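PDB 3LOO: anopheles gambiae adenosine kinase from Anopheles gambiae, which catalyses the phosphorylation of adenosine to AMP with ATP as the usual phosphate donor, as an adenosine kinase of the pfkB carbohydrate kinase family. Local coordinates for residues V189-E192 and S193-V197; K61-P64 and M65-E68; L324-L328 and Q329-V333; G169-A172 and Y173-A177. All coordinates share one frame; numbering follows the deposited sequence.

Interaction 1: residues V189-E192 and S193-V197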
ATOM      1  N   VAL A 189     -11.994  -5.520  -0.115  1.00 27.18           N
ATOM      2  CA  VAL A 189     -12.207  -6.613   0.810  1.00 29.04           C
ATOM      3  C   VAL A 189     -13.055  -6.224   2.025  1.00 28.96           C
ATOM      4  O   VAL A 189     -13.915  -6.992   2.428  1.00 29.73           O
ATOM      5  CB  VAL A 189     -10.853  -7.222   1.252  1.00 29.29           C
ATOM      6  CG1 VAL A 189     -11.048  -8.181   2.352  1.00 32.46           C
ATOM      7  CG2 VAL A 189     -10.165  -7.891   0.032  1.00 28.79           C
ATOM      8  N   SER A 190     -12.775  -5.072   2.635  1.00 28.33           N
ATOM      9  CA  SER A 190     -13.515  -4.682   3.832  1.00 27.51           C
ATOM     10  C   SER A 190     -13.417  -3.204   4.060  1.00 27.05           C
ATOM     11  O   SER A 190     -12.688  -2.748   4.970  1.00 25.92           O
ATOM     12  CB  SER A 190     -12.984  -5.425   5.089  1.00 28.64           C
ATOM     13  OG  SER A 190     -13.948  -5.357   6.141  1.00 27.73           O
ATOM     14  N   PHE A 191     -14.136  -2.441   3.246  1.00 26.19           N
ATOM     15  CA  PHE A 191     -14.202  -1.008   3.459  1.00 27.01           C
ATOM     16  C   PHE A 191     -14.729  -0.695   4.869  1.00 27.51           C
ATOM     17  O   PHE A 191     -14.348   0.303   5.479  1.00 26.59           O
ATOM     18  CB  PHE A 191     -15.079  -0.294   2.401  1.00 26.35           C
ATOM     19  CG  PHE A 191     -15.325   1.151   2.724  1.00 27.41           C
ATOM     20  CD1 PHE A 191     -14.288   2.082   2.638  1.00 28.42           C
ATOM     21  CD2 PHE A 191     -16.587   1.585   3.150  1.00 29.27           C
ATOM     22  CE1 PHE A 191     -14.495   3.398   2.966  1.00 27.44           C
ATOM     23  CE2 PHE A 191     -16.806   2.925   3.470  1.00 26.68           C
ATOM     24  CZ  PHE A 191     -15.769   3.823   3.381  1.00 27.04           C
ATOM     25  N   GLU A 192     -15.656  -1.525   5.329  1.00 28.29           N
ATOM     26  CA  GLU A 192     -16.344  -1.348   6.608  1.00 30.30           C
ATOM     27  C   GLU A 192     -15.300  -1.383   7.771  1.00 29.64           C
ATOM     28  O   GLU A 192     -15.386  -0.605   8.718  1.00 28.89           O
ATOM     29  CB  GLU A 192     -17.327  -2.505   6.696  1.00 32.10           C
ATOM     30  CG  GLU A 192     -18.348  -2.537   7.783  1.00 40.36           C
ATOM     31  CD  GLU A 192     -18.668  -3.992   8.161  1.00 47.66           C
ATOM     32  OE1 GLU A 192     -18.446  -4.908   7.330  1.00 51.56           O
ATOM     33  OE2 GLU A 192     -19.099  -4.231   9.312  1.00 53.43           O
ATOM     34  N   SER A 193     -14.297  -2.258   7.659  1.00 28.78           N
ATOM     35  CA  SER A 193     -13.208  -2.316   8.657  1.00 27.94           C
ATOM     36  C   SER A 193     -12.339  -1.071   8.574  1.00 27.51           C
ATOM     37  O   SER A 193     -12.007  -0.493   9.606  1.00 26.77           O
ATOM     38  CB  SER A 193     -12.318  -3.552   8.474  1.00 26.43           C
ATOM     39  OG  SER A 193     -13.001  -4.745   8.710  1.00 27.96           O
ATOM     40  N   ALA A 194     -11.994  -0.652   7.353  1.00 26.49           N
ATOM     41  CA  ALA A 194     -11.116   0.518   7.157  1.00 26.36           C
ATOM     42  C   ALA A 194     -11.807   1.750   7.747  1.00 26.57           C
ATOM     43  O   ALA A 194     -11.169   2.560   8.422  1.00 26.05           O
ATOM     44  CB  ALA A 194     -10.816   0.760   5.673  1.00 24.69           C
ATOM     45  N   LEU A 195     -13.102   1.913   7.450  1.00 26.12           N
ATOM     46  CA  LEU A 195     -13.835   3.089   7.940  1.00 27.11           C
ATOM     47  C   LEU A 195     -13.963   3.079   9.485  1.00 27.34           C
ATOM     48  O   LEU A 195     -13.830   4.099  10.155  1.00 27.48           O
ATOM     49  CB  LEU A 195     -15.225   3.172   7.280  1.00 27.25           C
ATOM     50  CG  LEU A 195     -16.136   4.310   7.727  1.00 27.98           C
ATOM     51  CD1 LEU A 195     -15.495   5.604   7.327  1.00 28.15           C
ATOM     52  CD2 LEU A 195     -17.589   4.182   7.150  1.00 28.93           C
ATOM     53  N   SER A 196     -14.277   1.912  10.023  1.00 28.09           N
ATOM     54  CA  SER A 196     -14.457   1.754  11.455  1.00 28.83           C
ATOM     55  C   SER A 196     -13.145   2.160  12.168  1.00 28.05           C
ATOM     56  O   SER A 196     -13.145   2.923  13.124  1.00 28.10           O
ATOM     57  CB  SER A 196     -14.823   0.305  11.697  1.00 28.64           C
ATOM     58  OG  SER A 196     -14.794   0.034  13.051  1.00 34.59           O
ATOM     59  N   VAL A 197     -12.011   1.735  11.623  1.00 27.29           N
ATOM     60  CA  VAL A 197     -10.703   2.047  12.221  1.00 25.68           C
ATOM     61  C   VAL A 197     -10.423   3.531  12.068  1.00 26.23           C
ATOM     62  O   VAL A 197      -9.924   4.157  13.002  1.00 25.88           O
ATOM     63  CB  VAL A 197      -9.578   1.141  11.628  1.00 25.90           C
ATOM     64  CG1 VAL A 197      -8.170   1.711  11.890  1.00 23.82           C
ATOM     65  CG2 VAL A 197      -9.722  -0.262  12.167  1.00 24.10           C
TER
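Leu-195 lies over one face of the Phe-191 ring, one helical turn further along, with its CB 4.3 Å from the ring centroid and displaced toward the rim. The approach is a CH-pi contact, 23° off the ring normal. Leu-195 CD2 reaches Phe-191 CE2 at 4.0 Å, beside the part of the rim under its CB. Phe-191 has CG anti to its backbone N (chi1 171°), which swings the ring along the helix toward Leu-195. The same ring meets Phe-187 edge-to-face, and both Phe-191 and Leu-195 pack on helix 222-228.

The other side of the turn is polar. The hydroxyls of Ser-190 and Ser-193 are hydrogen-bonded, OG to OG, at 2.8 Å. The carbonyl of Ser-190 accepts a good bond from Ala-194 N (3.2 Å) and a weak one from Ser-193 N. Leu-195 N to Phe-191 O, at 2.8 Å and nearly straight, continues the helical pattern, as does Ser-196 N to Glu-192 O.

This is the opening of helix 187-203, the crossover of a beta-alpha-beta unit between strands 179-183 and 207-211. Ala-194 faces the sheet through Val-182. The chemistry is thus divided round the helix: an apolar pair meets the neighbouring helix, while two buried serines give each other's hydroxyl a polar partner.

Interaction 2: residues K61-P64 and M65-E68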
ATOM      1  N   LYS A  61     -11.515 -15.444 -16.181  1.00 34.05           N
ATOM      2  CA  LYS A  61     -10.713 -15.635 -17.378  1.00 33.41           C
ATOM      3  C   LYS A  61      -9.222 -15.433 -17.096  1.00 33.04           C
ATOM      4  O   LYS A  61      -8.381 -15.816 -17.894  1.00 32.71           O
ATOM      5  CB  LYS A  61     -11.155 -14.674 -18.485  1.00 34.39           C
ATOM      6  CG  LYS A  61     -11.091 -13.168 -18.143  1.00 35.78           C
ATOM      7  CD  LYS A  61     -11.238 -12.311 -19.395  1.00 38.82           C
ATOM      8  CE  LYS A  61     -11.375 -10.833 -19.026  1.00 40.31           C
ATOM      9  NZ  LYS A  61     -11.444  -9.963 -20.230  1.00 40.11           N
ATOM     10  N   HIS A  62      -8.890 -14.799 -15.974  1.00 31.98           N
ATOM     11  CA  HIS A  62      -7.486 -14.511 -15.672  1.00 31.87           C
ATOM     12  C   HIS A  62      -6.844 -15.696 -14.966  1.00 32.24           C
ATOM     13  O   HIS A  62      -5.625 -15.829 -14.966  1.00 32.28           O
ATOM     14  CB  HIS A  62      -7.363 -13.232 -14.824  1.00 31.23           C
ATOM     15  CG  HIS A  62      -7.791 -12.005 -15.553  1.00 29.11           C
ATOM     16  ND1 HIS A  62      -8.943 -11.320 -15.248  1.00 29.08           N
ATOM     17  CD2 HIS A  62      -7.243 -11.368 -16.613  1.00 28.13           C
ATOM     18  CE1 HIS A  62      -9.086 -10.310 -16.085  1.00 27.29           C
ATOM     19  NE2 HIS A  62      -8.061 -10.314 -16.919  1.00 28.83           N
ATOM     20  N   MET A  63      -7.672 -16.551 -14.375  1.00 33.02           N
ATOM     21  CA  MET A  63      -7.176 -17.585 -13.480  1.00 34.42           C
ATOM     22  C   MET A  63      -6.108 -18.517 -14.058  1.00 34.64           C
ATOM     23  O   MET A  63      -5.176 -18.883 -13.331  1.00 34.91           O
ATOM     24  CB  MET A  63      -8.315 -18.410 -12.890  1.00 34.68           C
ATOM     25  CG  MET A  63      -9.205 -17.660 -11.898  1.00 36.99           C
ATOM     26  SD  MET A  63      -8.360 -16.660 -10.645  1.00 38.34           S
ATOM     27  CE  MET A  63      -9.786 -15.842  -9.920  1.00 40.08           C
ATOM     28  N   PRO A  64      -6.258 -18.937 -15.341  1.00 35.08           N
ATOM     29  CA  PRO A  64      -5.247 -19.825 -15.926  1.00 34.72           C
ATOM     30  C   PRO A  64      -3.901 -19.161 -16.105  1.00 34.18           C
ATOM     31  O   PRO A  64      -2.916 -19.838 -16.385  1.00 34.05           O
ATOM     32  CB  PRO A  64      -5.855 -20.207 -17.300  1.00 34.62           C
ATOM     33  CG  PRO A  64      -7.365 -20.071 -17.067  1.00 35.17           C
ATOM     34  CD  PRO A  64      -7.448 -18.826 -16.223  1.00 34.64           C
ATOM     35  N   MET A  65      -3.849 -17.841 -15.964  1.00 33.62           N
ATOM     36  CA  MET A  65      -2.587 -17.123 -16.167  1.00 32.85           C
ATOM     37  C   MET A  65      -1.510 -17.441 -15.114  1.00 32.13           C
ATOM     38  O   MET A  65      -0.304 -17.466 -15.432  1.00 31.08           O
ATOM     39  CB  MET A  65      -2.862 -15.626 -16.225  1.00 32.96           C
ATOM     40  CG  MET A  65      -1.678 -14.795 -16.615  1.00 34.73           C
ATOM     41  SD  MET A  65      -2.015 -13.023 -16.537  1.00 42.65           S
ATOM     42  CE  MET A  65      -2.879 -12.863 -14.943  1.00 26.34           C
ATOM     43  N   TYR A  66      -1.940 -17.669 -13.865  1.00 31.52           N
ATOM     44  CA  TYR A  66      -0.993 -17.922 -12.746  1.00 31.03           C
ATOM     45  C   TYR A  66      -0.125 -19.194 -12.987  1.00 31.82           C
ATOM     46  O   TYR A  66       1.123 -19.124 -13.003  1.00 31.74           O
ATOM     47  CB  TYR A  66      -1.738 -17.901 -11.388  1.00 30.58           C
ATOM     48  CG  TYR A  66      -2.412 -16.541 -11.179  1.00 29.80           C
ATOM     49  CD1 TYR A  66      -1.657 -15.425 -10.811  1.00 28.63           C
ATOM     50  CD2 TYR A  66      -3.767 -16.359 -11.454  1.00 28.41           C
ATOM     51  CE1 TYR A  66      -2.252 -14.176 -10.648  1.00 29.57           C
ATOM     52  CE2 TYR A  66      -4.368 -15.119 -11.309  1.00 30.75           C
ATOM     53  CZ  TYR A  66      -3.605 -14.035 -10.906  1.00 29.48           C
ATOM     54  OH  TYR A  66      -4.165 -12.810 -10.770  1.00 27.79           O
ATOM     55  N   GLN A  67      -0.772 -20.324 -13.267  1.00 32.40           N
ATOM     56  CA  GLN A  67      -0.031 -21.562 -13.563  1.00 33.81           C
ATOM     57  C   GLN A  67       0.838 -21.412 -14.815  1.00 34.31           C
ATOM     58  O   GLN A  67       1.964 -21.942 -14.865  1.00 35.30           O
ATOM     59  CB  GLN A  67      -0.990 -22.730 -13.744  1.00 34.58           C
ATOM     60  CG  GLN A  67      -0.313 -24.066 -13.976  1.00 39.60           C
ATOM     61  CD  GLN A  67      -1.275 -25.166 -14.413  1.00 46.01           C
ATOM     62  OE1 GLN A  67      -2.494 -25.057 -14.244  1.00 50.04           O
ATOM     63  NE2 GLN A  67      -0.727 -26.243 -14.967  1.00 47.23           N
ATOM     64  N   GLU A  68       0.320 -20.697 -15.821  1.00 34.07           N
ATOM     65  CA  GLU A  68       1.061 -20.458 -17.039  1.00 34.40           C
ATOM     66  C   GLU A  68       2.330 -19.654 -16.778  1.00 34.67           C
ATOM     67  O   GLU A  68       3.393 -19.957 -17.351  1.00 33.48           O
ATOM     68  CB  GLU A  68       0.166 -19.778 -18.074  1.00 35.06           C
ATOM     69  CG  GLU A  68       0.843 -19.494 -19.391  1.00 37.81           C
ATOM     70  CD  GLU A  68      -0.116 -19.045 -20.492  1.00 40.26           C
ATOM     71  OE1 GLU A  68      -1.365 -18.971 -20.292  1.00 40.20           O
ATOM     72  OE2 GLU A  68       0.406 -18.756 -21.571  1.00 41.11           O
TER
HETATM   73  O   HOH W   1      -3.503 -20.761 -12.840  1.00 43.03           O
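The chain passes from a short 3-10 segment, 61-62, through a turn closed by an i to i+3 bond, into helix 64-73. That bond, Met-65 N to His-62 O, is the firm one of the backbone, at 2.9 Å, although the donor stands well above the carbonyl plane. Two weaker bonds carry the chain into regular helix: Tyr-66 N to Met-63 O at 3.5 Å, and Glu-68 N to Pro-64 O at 3.4 Å.

The Tyr-66 ring collects the side-chain contacts. Its CG sits beside the backbone N (chi1 -59°), which turns the ring back over the preceding residues, and its CE2 meets Met-63 SD at 4.3 Å. The carbonyl oxygen of Met-63 lies at the ring edge, near the ring plane, 3.4 Å from Tyr-66 CD2. Met-65 bends at its last torsion and brings CE over one face of the Tyr-66 ring, toward its rim. Tyr-66 and Met-65 both pack on strand 137-144, joining the helix to the five-stranded sheet.

The polar ends find partners elsewhere in the chain: Tyr-66 OH is hydrogen-bonded to Cys-151 O, and Glu-68 OE1 meets Lys-47 NZ in a salt bridge and Tyr-48 OH in a hydrogen bond. A water bridges the turn, giving a hydrogen bond to Met-63 O at 2.6 Å and accepting one from Gln-67 N at 2.8 Å.

Interaction 3: residues L324-L328 and Q329-V333; sequences LAQLL and QSRTV
Gln-326 O accepts a bond from Arg-331 N at 3.0 Å, and inside that wider loop Ser-330 N bonds to Leu-327 O, also at 3.0 Å, while Ser-330 takes a positive phi of 50°. The outer bond is nearly straight at its hydrogen (168°). The inner one approaches from well above the carbonyl plane of Leu-327. Gln-329 N adds a weak bond to Gln-326 O, so that one oxygen serves two backbone donors.

The side chains of Gln-326 and Arg-331 run side by side and point the same way, with Gln-326 CB 4.1 Å from Arg-331 CB. Their flat ends are turned perpendicular, amide against guanidinium. Arg-331 CG also rests 3.4 Å from Gln-326 O, the same oxygen its own backbone N binds.

The Arg-331 N to Gln-326 O and Ser-330 N to Leu-327 O bonds form a Schellman motif, with Ser-330 as the C-prime residue, and they end helix 315-328 before the chain starts helix 333-350.

The Gln-329 side chain folds back along the helix, CG beside its own N, and brings its CG to 3.4 Å from Ala-325 O. It crosses the Gln-326 side chain, with the two amide planes 40° apart. Gln-326 is buried against Val-335, Cys-336 and Cys-339 of helix 333-350, while Ala-325 and Gln-329 both touch Leu-94 of helix 82-94. Leu-327 leans on Met-207 and Met-209 of strand 207-211.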
ATOM      1  N   LEU A 324       6.917   6.009   6.909  1.00 23.56           N
ATOM      2  CA  LEU A 324       6.323   5.550   8.193  1.00 23.82           C
ATOM      3  C   LEU A 324       7.437   5.273   9.233  1.00 24.45           C
ATOM      4  O   LEU A 324       7.242   5.496  10.415  1.00 25.06           O
ATOM      5  CB  LEU A 324       5.488   4.274   8.000  1.00 22.50           C
ATOM      6  CG  LEU A 324       4.126   4.432   7.290  1.00 24.51           C
ATOM      7  CD1 LEU A 324       3.575   3.077   6.983  1.00 22.72           C
ATOM      8  CD2 LEU A 324       3.149   5.186   8.194  1.00 26.94           C
ATOM      9  N   ALA A 325       8.579   4.751   8.791  1.00 24.35           N
ATOM     10  CA  ALA A 325       9.696   4.517   9.722  1.00 25.56           C
ATOM     11  C   ALA A 325      10.126   5.823  10.436  1.00 26.45           C
ATOM     12  O   ALA A 325      10.514   5.814  11.627  1.00 26.78           O
ATOM     13  CB  ALA A 325      10.861   3.893   8.990  1.00 25.08           C
ATOM     14  N   GLN A 326      10.103   6.941   9.711  1.00 27.12           N
ATOM     15  CA  GLN A 326      10.495   8.215  10.304  1.00 27.58           C
ATOM     16  C   GLN A 326       9.370   8.836  11.094  1.00 28.64           C
ATOM     17  O   GLN A 326       9.626   9.510  12.091  1.00 29.12           O
ATOM     18  CB  GLN A 326      11.034   9.194   9.262  1.00 27.44           C
ATOM     19  CG  GLN A 326      12.293   8.671   8.582  1.00 26.75           C
ATOM     20  CD  GLN A 326      13.351   8.159   9.573  1.00 31.11           C
ATOM     21  OE1 GLN A 326      13.524   8.703  10.663  1.00 32.57           O
ATOM     22  NE2 GLN A 326      14.066   7.112   9.187  1.00 29.88           N
ATOM     23  N   LEU A 327       8.130   8.595  10.657  1.00 27.78           N
ATOM     24  CA  LEU A 327       6.957   9.162  11.303  1.00 28.43           C
ATOM     25  C   LEU A 327       6.843   8.604  12.722  1.00 28.62           C
ATOM     26  O   LEU A 327       6.526   9.345  13.659  1.00 29.23           O
ATOM     27  CB  LEU A 327       5.675   8.806  10.520  1.00 28.55           C
ATOM     28  CG  LEU A 327       4.388   9.481  11.005  1.00 29.78           C
ATOM     29  CD1 LEU A 327       4.426  10.994  10.726  1.00 25.72           C
ATOM     30  CD2 LEU A 327       3.096   8.855  10.387  1.00 31.15           C
ATOM     31  N   LEU A 328       7.083   7.297  12.850  1.00 27.56           N
ATOM     32  CA  LEU A 328       7.068   6.599  14.131  1.00 29.00           C
ATOM     33  C   LEU A 328       8.148   7.128  15.092  1.00 29.36           C
ATOM     34  O   LEU A 328       7.970   7.067  16.288  1.00 29.64           O
ATOM     35  CB  LEU A 328       7.183   5.067  13.938  1.00 28.17           C
ATOM     36  CG  LEU A 328       5.846   4.301  13.810  1.00 30.68           C
ATOM     37  CD1 LEU A 328       4.949   4.860  12.708  1.00 33.55           C
ATOM     38  CD2 LEU A 328       6.080   2.805  13.579  1.00 30.80           C
ATOM     39  N   GLN A 329       9.240   7.662  14.543  1.00 29.93           N
ATOM     40  CA  GLN A 329      10.318   8.253  15.321  1.00 31.21           C
ATOM     41  C   GLN A 329      10.119   9.762  15.486  1.00 32.44           C
ATOM     42  O   GLN A 329      11.088  10.465  15.757  1.00 32.26           O
ATOM     43  CB  GLN A 329      11.649   7.959  14.621  1.00 30.51           C
ATOM     44  CG  GLN A 329      11.955   6.467  14.580  1.00 32.42           C
ATOM     45  CD  GLN A 329      13.262   6.159  13.938  1.00 36.90           C
ATOM     46  OE1 GLN A 329      13.367   6.003  12.714  1.00 37.65           O
ATOM     47  NE2 GLN A 329      14.282   6.047  14.755  1.00 37.98           N
ATOM     48  N   SER A 330       8.873  10.234  15.294  1.00 32.81           N
ATOM     49  CA  SER A 330       8.481  11.652  15.368  1.00 34.51           C
ATOM     50  C   SER A 330       9.323  12.635  14.563  1.00 34.11           C
ATOM     51  O   SER A 330       9.499  13.767  15.000  1.00 34.69           O
ATOM     52  CB  SER A 330       8.448  12.175  16.824  1.00 34.86           C
ATOM     53  OG  SER A 330       7.832  11.261  17.697  1.00 37.38           O
ATOM     54  N   ARG A 331       9.853  12.238  13.414  1.00 33.73           N
ATOM     55  CA  ARG A 331      10.638  13.182  12.618  1.00 33.35           C
ATOM     56  C   ARG A 331       9.690  14.065  11.815  1.00 33.11           C
ATOM     57  O   ARG A 331       8.507  13.737  11.707  1.00 33.42           O
ATOM     58  CB  ARG A 331      11.607  12.426  11.726  1.00 33.39           C
ATOM     59  CG  ARG A 331      12.431  11.406  12.539  1.00 36.55           C
ATOM     60  CD  ARG A 331      13.441  12.087  13.488  1.00 42.30           C
ATOM     61  NE  ARG A 331      14.789  11.822  12.974  1.00 48.49           N
ATOM     62  CZ  ARG A 331      15.616  12.718  12.447  1.00 48.31           C
ATOM     63  NH1 ARG A 331      15.290  13.999  12.377  1.00 50.79           N
ATOM     64  NH2 ARG A 331      16.794  12.317  11.999  1.00 52.38           N
ATOM     65  N   THR A 332      10.166  15.185  11.279  1.00 32.42           N
ATOM     66  CA  THR A 332       9.264  16.083  10.542  1.00 33.20           C
ATOM     67  C   THR A 332       9.014  15.492   9.166  1.00 32.73           C
ATOM     68  O   THR A 332       9.761  14.631   8.718  1.00 32.64           O
ATOM     69  CB  THR A 332       9.840  17.498  10.354  1.00 33.12           C
ATOM     70  OG1 THR A 332      11.126  17.374   9.767  1.00 33.10           O
ATOM     71  CG2 THR A 332       9.979  18.234  11.719  1.00 34.62           C
ATOM     72  N   VAL A 333       7.998  16.011   8.487  1.00 33.37           N
ATOM     73  CA  VAL A 333       7.529  15.469   7.219  1.00 33.08           C
ATOM     74  C   VAL A 333       8.638  15.435   6.158  1.00 33.42           C
ATOM     75  O   VAL A 333       8.693  14.512   5.368  1.00 32.78           O
ATOM     76  CB  VAL A 333       6.257  16.227   6.729  1.00 34.04           C
ATOM     77  CG1 VAL A 333       6.551  17.705   6.402  1.00 34.51           C
ATOM     78  CG2 VAL A 333       5.619  15.523   5.551  1.00 33.50           C
TER

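Interaction 4: residues G169-A172 and Y173-A177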
ATOM      1  N   GLY A 169      -7.389 -10.070  21.898  1.00 41.85           N
ATOM      2  CA  GLY A 169      -6.003  -9.744  21.596  1.00 40.14           C
ATOM      3  C   GLY A 169      -5.948  -8.684  20.523  1.00 38.92           C
ATOM      4  O   GLY A 169      -5.212  -7.700  20.635  1.00 39.45           O
ATOM      5  N   ASN A 170      -6.748  -8.872  19.481  1.00 37.10           N
ATOM      6  CA  ASN A 170      -6.732  -7.938  18.373  1.00 35.59           C
ATOM      7  C   ASN A 170      -7.299  -6.564  18.726  1.00 35.08           C
ATOM      8  O   ASN A 170      -6.803  -5.548  18.244  1.00 33.78           O
ATOM      9  CB  ASN A 170      -7.373  -8.568  17.125  1.00 34.67           C
ATOM     10  CG  ASN A 170      -6.462  -9.609  16.472  1.00 33.70           C
ATOM     11  OD1 ASN A 170      -5.300  -9.758  16.851  1.00 32.75           O
ATOM     12  ND2 ASN A 170      -6.979 -10.317  15.479  1.00 32.93           N
ATOM     13  N   ARG A 171      -8.321  -6.525  19.581  1.00 34.47           N
ATOM     14  CA  ARG A 171      -8.753  -5.217  20.075  1.00 35.10           C
ATOM     15  C   ARG A 171      -7.742  -4.503  20.968  1.00 32.93           C
ATOM     16  O   ARG A 171      -7.659  -3.279  20.922  1.00 33.18           O
ATOM     17  CB  ARG A 171     -10.181  -5.213  20.651  1.00 36.12           C
ATOM     18  CG  ARG A 171     -10.454  -6.205  21.722  1.00 42.95           C
ATOM     19  CD  ARG A 171     -11.936  -6.681  21.687  1.00 52.19           C
ATOM     20  NE  ARG A 171     -12.901  -5.582  21.634  1.00 57.74           N
ATOM     21  CZ  ARG A 171     -13.242  -4.824  22.679  1.00 61.63           C
ATOM     22  NH1 ARG A 171     -12.695  -5.034  23.877  1.00 62.73           N
ATOM     23  NH2 ARG A 171     -14.135  -3.849  22.528  1.00 63.32           N
ATOM     24  N   ALA A 172      -6.946  -5.252  21.737  1.00 30.63           N
ATOM     25  CA  ALA A 172      -5.847  -4.629  22.491  1.00 29.46           C
ATOM     26  C   ALA A 172      -4.800  -4.014  21.518  1.00 27.90           C
ATOM     27  O   ALA A 172      -4.268  -2.935  21.750  1.00 27.51           O
ATOM     28  CB  ALA A 172      -5.185  -5.655  23.456  1.00 28.80           C
ATOM     29  N   TYR A 173      -4.547  -4.703  20.415  1.00 27.03           N
ATOM     30  CA  TYR A 173      -3.641  -4.174  19.372  1.00 26.85           C
ATOM     31  C   TYR A 173      -4.174  -2.864  18.734  1.00 26.28           C
ATOM     32  O   TYR A 173      -3.417  -1.917  18.572  1.00 25.14           O
ATOM     33  CB  TYR A 173      -3.415  -5.196  18.284  1.00 26.24           C
ATOM     34  CG  TYR A 173      -2.485  -6.347  18.621  1.00 27.92           C
ATOM     35  CD1 TYR A 173      -1.344  -6.160  19.423  1.00 28.90           C
ATOM     36  CD2 TYR A 173      -2.711  -7.616  18.077  1.00 25.94           C
ATOM     37  CE1 TYR A 173      -0.474  -7.234  19.695  1.00 28.73           C
ATOM     38  CE2 TYR A 173      -1.839  -8.682  18.328  1.00 26.06           C
ATOM     39  CZ  TYR A 173      -0.725  -8.474  19.147  1.00 26.89           C
ATOM     40  OH  TYR A 173       0.145  -9.510  19.381  1.00 26.17           O
ATOM     41  N   LEU A 174      -5.474  -2.795  18.453  1.00 27.22           N
ATOM     42  CA  LEU A 174      -6.082  -1.556  17.918  1.00 28.38           C
ATOM     43  C   LEU A 174      -6.011  -0.441  18.976  1.00 29.01           C
ATOM     44  O   LEU A 174      -5.635   0.699  18.674  1.00 28.04           O
ATOM     45  CB  LEU A 174      -7.540  -1.791  17.484  1.00 28.59           C
ATOM     46  CG  LEU A 174      -7.714  -2.662  16.231  1.00 29.53           C
ATOM     47  CD1 LEU A 174      -9.208  -2.796  15.945  1.00 27.09           C
ATOM     48  CD2 LEU A 174      -6.965  -2.085  15.002  1.00 26.89           C
ATOM     49  N   GLN A 175      -6.339  -0.792  20.221  1.00 30.30           N
ATOM     50  CA  GLN A 175      -6.342   0.199  21.319  1.00 30.80           C
ATOM     51  C   GLN A 175      -4.969   0.766  21.566  1.00 30.02           C
ATOM     52  O   GLN A 175      -4.853   1.950  21.859  1.00 30.58           O
ATOM     53  CB  GLN A 175      -6.888  -0.410  22.609  1.00 32.09           C
ATOM     54  CG  GLN A 175      -8.396  -0.583  22.562  1.00 37.11           C
ATOM     55  CD  GLN A 175      -9.005  -1.117  23.873  1.00 45.09           C
ATOM     56  OE1 GLN A 175     -10.102  -1.697  23.876  1.00 46.56           O
ATOM     57  NE2 GLN A 175      -8.306  -0.903  24.989  1.00 47.18           N
ATOM     58  N   GLY A 176      -3.928  -0.056  21.416  1.00 29.07           N
ATOM     59  CA  GLY A 176      -2.547   0.383  21.682  1.00 26.76           C
ATOM     60  C   GLY A 176      -1.821   1.055  20.538  1.00 26.93           C
ATOM     61  O   GLY A 176      -0.713   1.596  20.710  1.00 25.58           O
ATOM     62  N   ALA A 177      -2.408   1.041  19.338  1.00 26.64           N
ATOM     63  CA  ALA A 177      -1.664   1.586  18.207  1.00 25.64           C
ATOM     64  C   ALA A 177      -1.734   3.078  18.279  1.00 26.68           C
ATOM     65  O   ALA A 177      -2.701   3.631  18.823  1.00 26.63           O
ATOM     66  CB  ALA A 177      -2.245   1.095  16.878  1.00 27.00           C
TER
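Asn-170 and Tyr-173 slant across each other on helix 168-176, an alpha-helix packed on the large mixed sheet at strands 125-131, 100-107 and 26-29. Their flat groups are some 30° from parallel, and the amide meets the ring at its rim: Asn-170 OD1 lies near the ring plane, 3.6 Å from Tyr-173 CD2. Both side chains have CG beside the backbone N, and chi1 of -75° in Tyr-173 carries its ring back along the helix, so that CD2 also comes within 3.6 Å of Gly-169 O. The other end of the amide is held separately, Asn-170 ND2 bonding to His-164 O, which would steady the orientation of OD1. Tyr-173 packs on Ile-101 and Phe-103.

On a more exposed side, Arg-171 and Gln-175 are a turn apart. The guanidinium has Gln-175 OE1 over one face, 4.2 Å from Arg-171 NH1, a loose approach. Gln-175 CG comes closer to the backbone, 3.2 Å from Arg-171 O.

Regular i to i+4 bonds run beneath, such as Tyr-173 N to Gly-169 O; Gln-175 N to Arg-171 O joins the second pair directly. At the C-terminal end, Arg-206 NH1 bonds to the carbonyls of Leu-174 and Ala-177. The last turn carries a bond from Gly-176 N to Ala-172 O, 2.9 Å long.

From the N terminus, interaction 2 comes first, closing the turn into helix 64-73 beside the five-stranded sheet. Interaction 4 lies on helix 168-176, just before strand 179-183 of the large sheet, and interaction 1 opens helix 187-203 on the far end of that strand. These two are neighbours, their centres about 16 Å apart. Interaction 3 ends helix 315-328 and turns the chain into helix 333-350, the last helix, about 41 Å from interaction 2 between centres, on the opposite side of the chain's centre. All four follow in series, none nested or crossing, and each is local. Interactions 1, 3 and 4 belong to helices packed on the large sheet, interaction 2 to the smaller one.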